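Local coordinates for protein arsenate Reductase (Corynebacterium glutamicum, PDB 3T38) that reduces arsenate to arsenite in a thioredoxin-dependent reaction, using a fold shared with the low molecular weight tyrosine phosphatases, at residues 129-133 and 134-138; 185-188 and 189-192. One frame throughout, in Å; residues are numbered along the deposited sequence.

Contact 1 (129-133 and 134-138); sequences EILSE and RGVNI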
loop_
_atom_site.group_PDB
_atom_site.type_symbol
_atom_site.label_atom_id
_atom_site.label_comp_id
_atom_site.label_asym_id
_atom_site.label_seq_id
_atom_site.Cartn_x
_atom_site.Cartn_y
_atom_site.Cartn_z
ATOM N N GLU A 129 0.358 -25.251 9.464
ATOM C CA GLU A 129 0.368 -26.609 9.984
ATOM C C GLU A 129 0.543 -26.699 11.527
ATOM O O GLU A 129 -0.232 -27.419 12.171
ATOM C CB GLU A 129 1.361 -27.525 9.221
ATOM C CG GLU A 129 1.518 -28.960 9.862
ATOM C CD GLU A 129 2.452 -29.911 9.084
ATOM O OE1 GLU A 129 3.087 -29.484 8.093
ATOM O OE2 GLU A 129 2.528 -31.115 9.447
ATOM N N ILE A 130 1.522 -25.979 12.101
ATOM C CA ILE A 130 1.789 -26.052 13.552
ATOM C C ILE A 130 0.627 -25.486 14.378
ATOM O O ILE A 130 0.232 -26.084 15.389
ATOM C CB ILE A 130 3.094 -25.304 14.023
ATOM C CG1 ILE A 130 4.362 -25.673 13.234
ATOM C CG2 ILE A 130 3.341 -25.510 15.536
ATOM C CD1 ILE A 130 4.741 -27.054 13.296
ATOM N N LEU A 131 0.119 -24.321 13.983
ATOM C CA LEU A 131 -1.018 -23.707 14.687
ATOM C C LEU A 131 -2.194 -24.651 14.598
ATOM O O LEU A 131 -2.823 -24.958 15.595
ATOM C CB LEU A 131 -1.372 -22.342 14.101
ATOM C CG LEU A 131 -0.353 -21.237 14.395
ATOM C CD1 LEU A 131 -0.840 -19.947 13.820
ATOM C CD2 LEU A 131 -0.053 -21.116 15.940
ATOM N N SER A 132 -2.457 -25.131 13.386
ATOM C CA SER A 132 -3.460 -26.193 13.189
ATOM C C SER A 132 -3.321 -27.420 14.111
ATOM O O SER A 132 -4.322 -27.862 14.668
ATOM C CB SER A 132 -3.476 -26.638 11.737
ATOM O OG SER A 132 -4.413 -27.666 11.600
ATOM N N GLU A 133 -2.097 -27.926 14.295
ATOM C CA GLU A 133 -1.822 -29.149 15.091
ATOM C C GLU A 133 -2.142 -29.011 16.554
ATOM O O GLU A 133 -2.178 -30.005 17.262
ATOM C CB GLU A 133 -0.345 -29.502 15.080
ATOM C CG GLU A 133 0.239 -29.888 13.762
ATOM C CD GLU A 133 1.637 -30.473 13.935
ATOM O OE1 GLU A 133 2.541 -30.103 13.142
ATOM O OE2 GLU A 133 1.817 -31.298 14.873
ATOM N N ARG A 134 -2.276 -27.779 17.024
ATOM C CA ARG A 134 -2.502 -27.514 18.428
ATOM C C ARG A 134 -3.792 -26.733 18.571
ATOM O O ARG A 134 -3.996 -26.049 19.566
ATOM C CB ARG A 134 -1.335 -26.748 19.064
ATOM C CG ARG A 134 -1.133 -25.346 18.514
ATOM C CD ARG A 134 0.050 -24.685 19.161
ATOM N NE ARG A 134 -0.381 -23.897 20.286
ATOM C CZ ARG A 134 0.418 -23.432 21.235
ATOM N NH1 ARG A 134 1.732 -23.706 21.186
ATOM N NH2 ARG A 134 -0.115 -22.717 22.238
ATOM N N GLY A 135 -4.650 -26.856 17.567
ATOM C CA GLY A 135 -5.998 -26.340 17.623
ATOM C C GLY A 135 -6.137 -24.842 17.682
ATOM O O GLY A 135 -7.014 -24.335 18.388
ATOM N N VAL A 136 -5.292 -24.113 16.965
ATOM C CA VAL A 136 -5.448 -22.667 16.923
ATOM C C VAL A 136 -5.931 -22.274 15.530
ATOM O O VAL A 136 -5.217 -22.507 14.547
ATOM C CB VAL A 136 -4.155 -21.888 17.254
ATOM C CG1 VAL A 136 -4.356 -20.370 16.902
ATOM C CG2 VAL A 136 -3.748 -22.069 18.720
ATOM N N ASN A 137 -7.124 -21.670 15.475
ATOM C CA ASN A 137 -7.719 -21.177 14.247
ATOM C C ASN A 137 -6.913 -20.033 13.599
ATOM O O ASN A 137 -6.502 -19.056 14.275
ATOM C CB ASN A 137 -9.163 -20.759 14.477
ATOM C CG ASN A 137 -9.956 -21.763 15.354
ATOM O OD1 ASN A 137 -9.781 -23.001 15.278
ATOM N ND2 ASN A 137 -10.858 -21.216 16.179
ATOM N N ILE A 138 -6.688 -20.181 12.287
ATOM C CA ILE A 138 -5.731 -19.372 11.537
ATOM C C ILE A 138 -6.165 -19.318 10.067
ATOM O O ILE A 138 -5.364 -18.970 9.163
ATOM C CB ILE A 138 -4.292 -19.967 11.684
ATOM C CG1 ILE A 138 -3.251 -19.248 10.830
ATOM C CG2 ILE A 138 -4.278 -21.440 11.292
ATOM C CD1 ILE A 138 -2.863 -17.856 11.253
#
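A Schellman motif closes helix 125-133, its two defining bonds running from Val136 N to Leu131 O (2.9 Å) and, nested inside, from Gly135 N to Ser132 O (3.1 Å). The outer bond is nearly straight, with 164° at the hydrogen. Leu131 O also accepts Arg134 N (3.2 Å); the two donors arrive from opposite faces of its carbonyl plane, so this last-turn oxygen is gripped twice. Gly135 suits the turn because its phi of 66°, which reverses the chain, is easily adopted without a side chain.

The reversal brings Val136 back over Leu131, their CB atoms 4.2 Å apart, an apolar pair beside the outer bond. Further on, Ile138 lays its CD1 and CG1 against Leu131 CD1 (3.9 Å to Ile138 CD1), the two side chains crossing at about a right angle. Arg134 has CG between its backbone N and carbonyl carbon (chi1 65°), which sets that methylene 3.4 Å from Leu131 O while the guanidinium group reaches a salt bridge with Asp198. Val136 and Ile138 also touch Ala100, so these apolar side chains cover helix 94-106 as well as Leu131. Paired nested bonds, a glycine in the left-handed helical region and a flanking apolar contact are the hallmarks of a Schellman C-cap.

Contact 2 (185-188 and 189-192); sequences EGED and KIQE
Glu192 OE1 accepts the backbone N-H of Lys189 at 3.0 Å, the N meeting this oxygen nearly along its C-O axis, and the same oxygen rests 3.4 Å from Asp188 CB. The bond is moderately bent, with 147° at the hydrogen. Lys189 is the N-cap of helix 190-211 and Glu192 stands three residues later, so this is the half of a capping box in which the third helical residue reaches back to the N-cap amide. A glutamate suits that position: with CG beside its own backbone N (chi1 -72°) and the chain extended beyond, it is long enough to return its carboxylate to the start of the turn. Lysine has no side-chain acceptor with which to complete the box. Instead the first turn is closed by a weak bond from Glu192 N to Lys189 O (2.9 Å).

Asp188 lies alongside the bond. Its CB packs 3.7 Å from Glu192 CB, and the two side chains cross at about a right angle. Asp188 OD1 stays 4.2 Å from Glu192 OE1, with the carboxylate planes 80° apart. One residue earlier, Glu187 brings OE1 4.5 Å from Ile190 CD1, a marginal touch. Glu187 OE2 is committed to a salt bridge with Arg94, which by sequence ends the CX5R signature of the phosphate-binding loop in this family.

The chemistry implies a trade-off: two acidic groups close together would tend to repel one another, but they sit at a helix N-terminus, whose positive end probably offsets part of that cost, and solvent at this exposed surface may screen some of it.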
loop_
_atom_site.group_PDB
_atom_site.type_symbol
_atom_site.label_atom_id
_atom_site.label_comp_id
_atom_site.label_asym_id
_atom_site.label_seq_id
_atom_site.Cartn_x
_atom_site.Cartn_y
_atom_site.Cartn_z
ATOM N N GLU A 185 21.962 -13.248 15.843
ATOM C CA GLU A 185 22.056 -13.589 14.413
ATOM C C GLU A 185 21.108 -14.713 13.983
ATOM O O GLU A 185 21.106 -15.790 14.586
ATOM C CB GLU A 185 23.450 -14.013 14.019
ATOM C CG GLU A 185 24.471 -12.925 13.965
ATOM C CD GLU A 185 25.838 -13.477 13.628
ATOM O OE1 GLU A 185 25.891 -14.620 13.133
ATOM O OE2 GLU A 185 26.863 -12.792 13.864
ATOM N N GLY A 186 20.348 -14.462 12.914
ATOM C CA GLY A 186 19.502 -15.469 12.313
ATOM C C GLY A 186 18.277 -15.583 13.177
ATOM O O GLY A 186 17.896 -14.611 13.832
ATOM N N GLU A 187 17.655 -16.762 13.178
ATOM C CA GLU A 187 16.430 -17.005 13.961
ATOM C C GLU A 187 16.337 -18.481 14.341
ATOM O O GLU A 187 17.122 -19.297 13.849
ATOM C CB GLU A 187 15.184 -16.551 13.189
ATOM C CG GLU A 187 14.871 -17.348 11.899
ATOM C CD GLU A 187 13.665 -16.784 11.112
ATOM O OE1 GLU A 187 12.881 -17.582 10.475
ATOM O OE2 GLU A 187 13.502 -15.543 11.135
ATOM N N ASP A 188 15.370 -18.811 15.198
ATOM C CA ASP A 188 15.136 -20.194 15.653
ATOM C C ASP A 188 14.217 -20.965 14.677
ATOM O O ASP A 188 13.693 -20.353 13.717
ATOM C CB ASP A 188 14.568 -20.169 17.091
ATOM C CG ASP A 188 15.546 -19.517 18.109
ATOM O OD1 ASP A 188 16.715 -19.992 18.309
ATOM O OD2 ASP A 188 15.130 -18.502 18.715
ATOM N N LYS A 189 14.024 -22.281 14.900
ATOM C CA LYS A 189 13.071 -23.114 14.110
ATOM C C LYS A 189 11.657 -22.503 14.220
ATOM O O LYS A 189 11.352 -21.889 15.241
ATOM C CB LYS A 189 13.010 -24.562 14.643
ATOM C CG LYS A 189 14.260 -25.391 14.493
ATOM C CD LYS A 189 14.082 -26.783 15.120
ATOM C CE LYS A 189 13.194 -27.727 14.243
ATOM N NZ LYS A 189 13.606 -29.182 14.236
ATOM N N ILE A 190 10.799 -22.658 13.204
ATOM C CA ILE A 190 9.412 -22.106 13.291
ATOM C C ILE A 190 8.707 -22.560 14.602
ATOM O O ILE A 190 8.053 -21.770 15.299
ATOM C CB ILE A 190 8.521 -22.390 11.996
ATOM C CG1 ILE A 190 9.084 -21.644 10.763
ATOM C CG2 ILE A 190 7.070 -21.873 12.193
ATOM C CD1 ILE A 190 9.180 -20.090 10.981
ATOM N N GLN A 191 8.848 -23.845 14.887
ATOM C CA GLN A 191 8.533 -24.479 16.158
ATOM C C GLN A 191 8.838 -23.603 17.385
ATOM O O GLN A 191 7.944 -23.332 18.176
ATOM C CB GLN A 191 9.292 -25.873 16.254
ATOM N N GLU A 192 10.091 -23.162 17.515
ATOM C CA GLU A 192 10.573 -22.421 18.679
ATOM C C GLU A 192 10.083 -20.989 18.751
ATOM O O GLU A 192 9.748 -20.488 19.819
ATOM C CB GLU A 192 12.097 -22.455 18.692
ATOM C CG GLU A 192 12.675 -23.845 19.078
ATOM C CD GLU A 192 14.126 -24.044 18.619
ATOM O OE1 GLU A 192 14.527 -23.486 17.571
ATOM O OE2 GLU A 192 14.869 -24.785 19.301
#

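Overall arrangement
Both contacts deal with helix ends, contact 1 with a C-terminus and contact 2 with an N-terminus, and both involve helices 190-211 and 94-106. Residues of contact 1 lean on helix 190-211, through Ile130 on Ile194 and Arg134 on Glu195; contact 2 forms the start of that helix. Their centres are 18 Å apart and their nearest atoms about 5 Å, without touching. Helix 94-106 is the second common neighbour: contact 1 packs on it through Val136 on His104, whereas contact 2 reaches Arg94 at its beginning, beside the probable phosphate-binding loop. The dithiane-diol is bound instead by residues of the N-terminal helices, among them Tyr37 and Arg66.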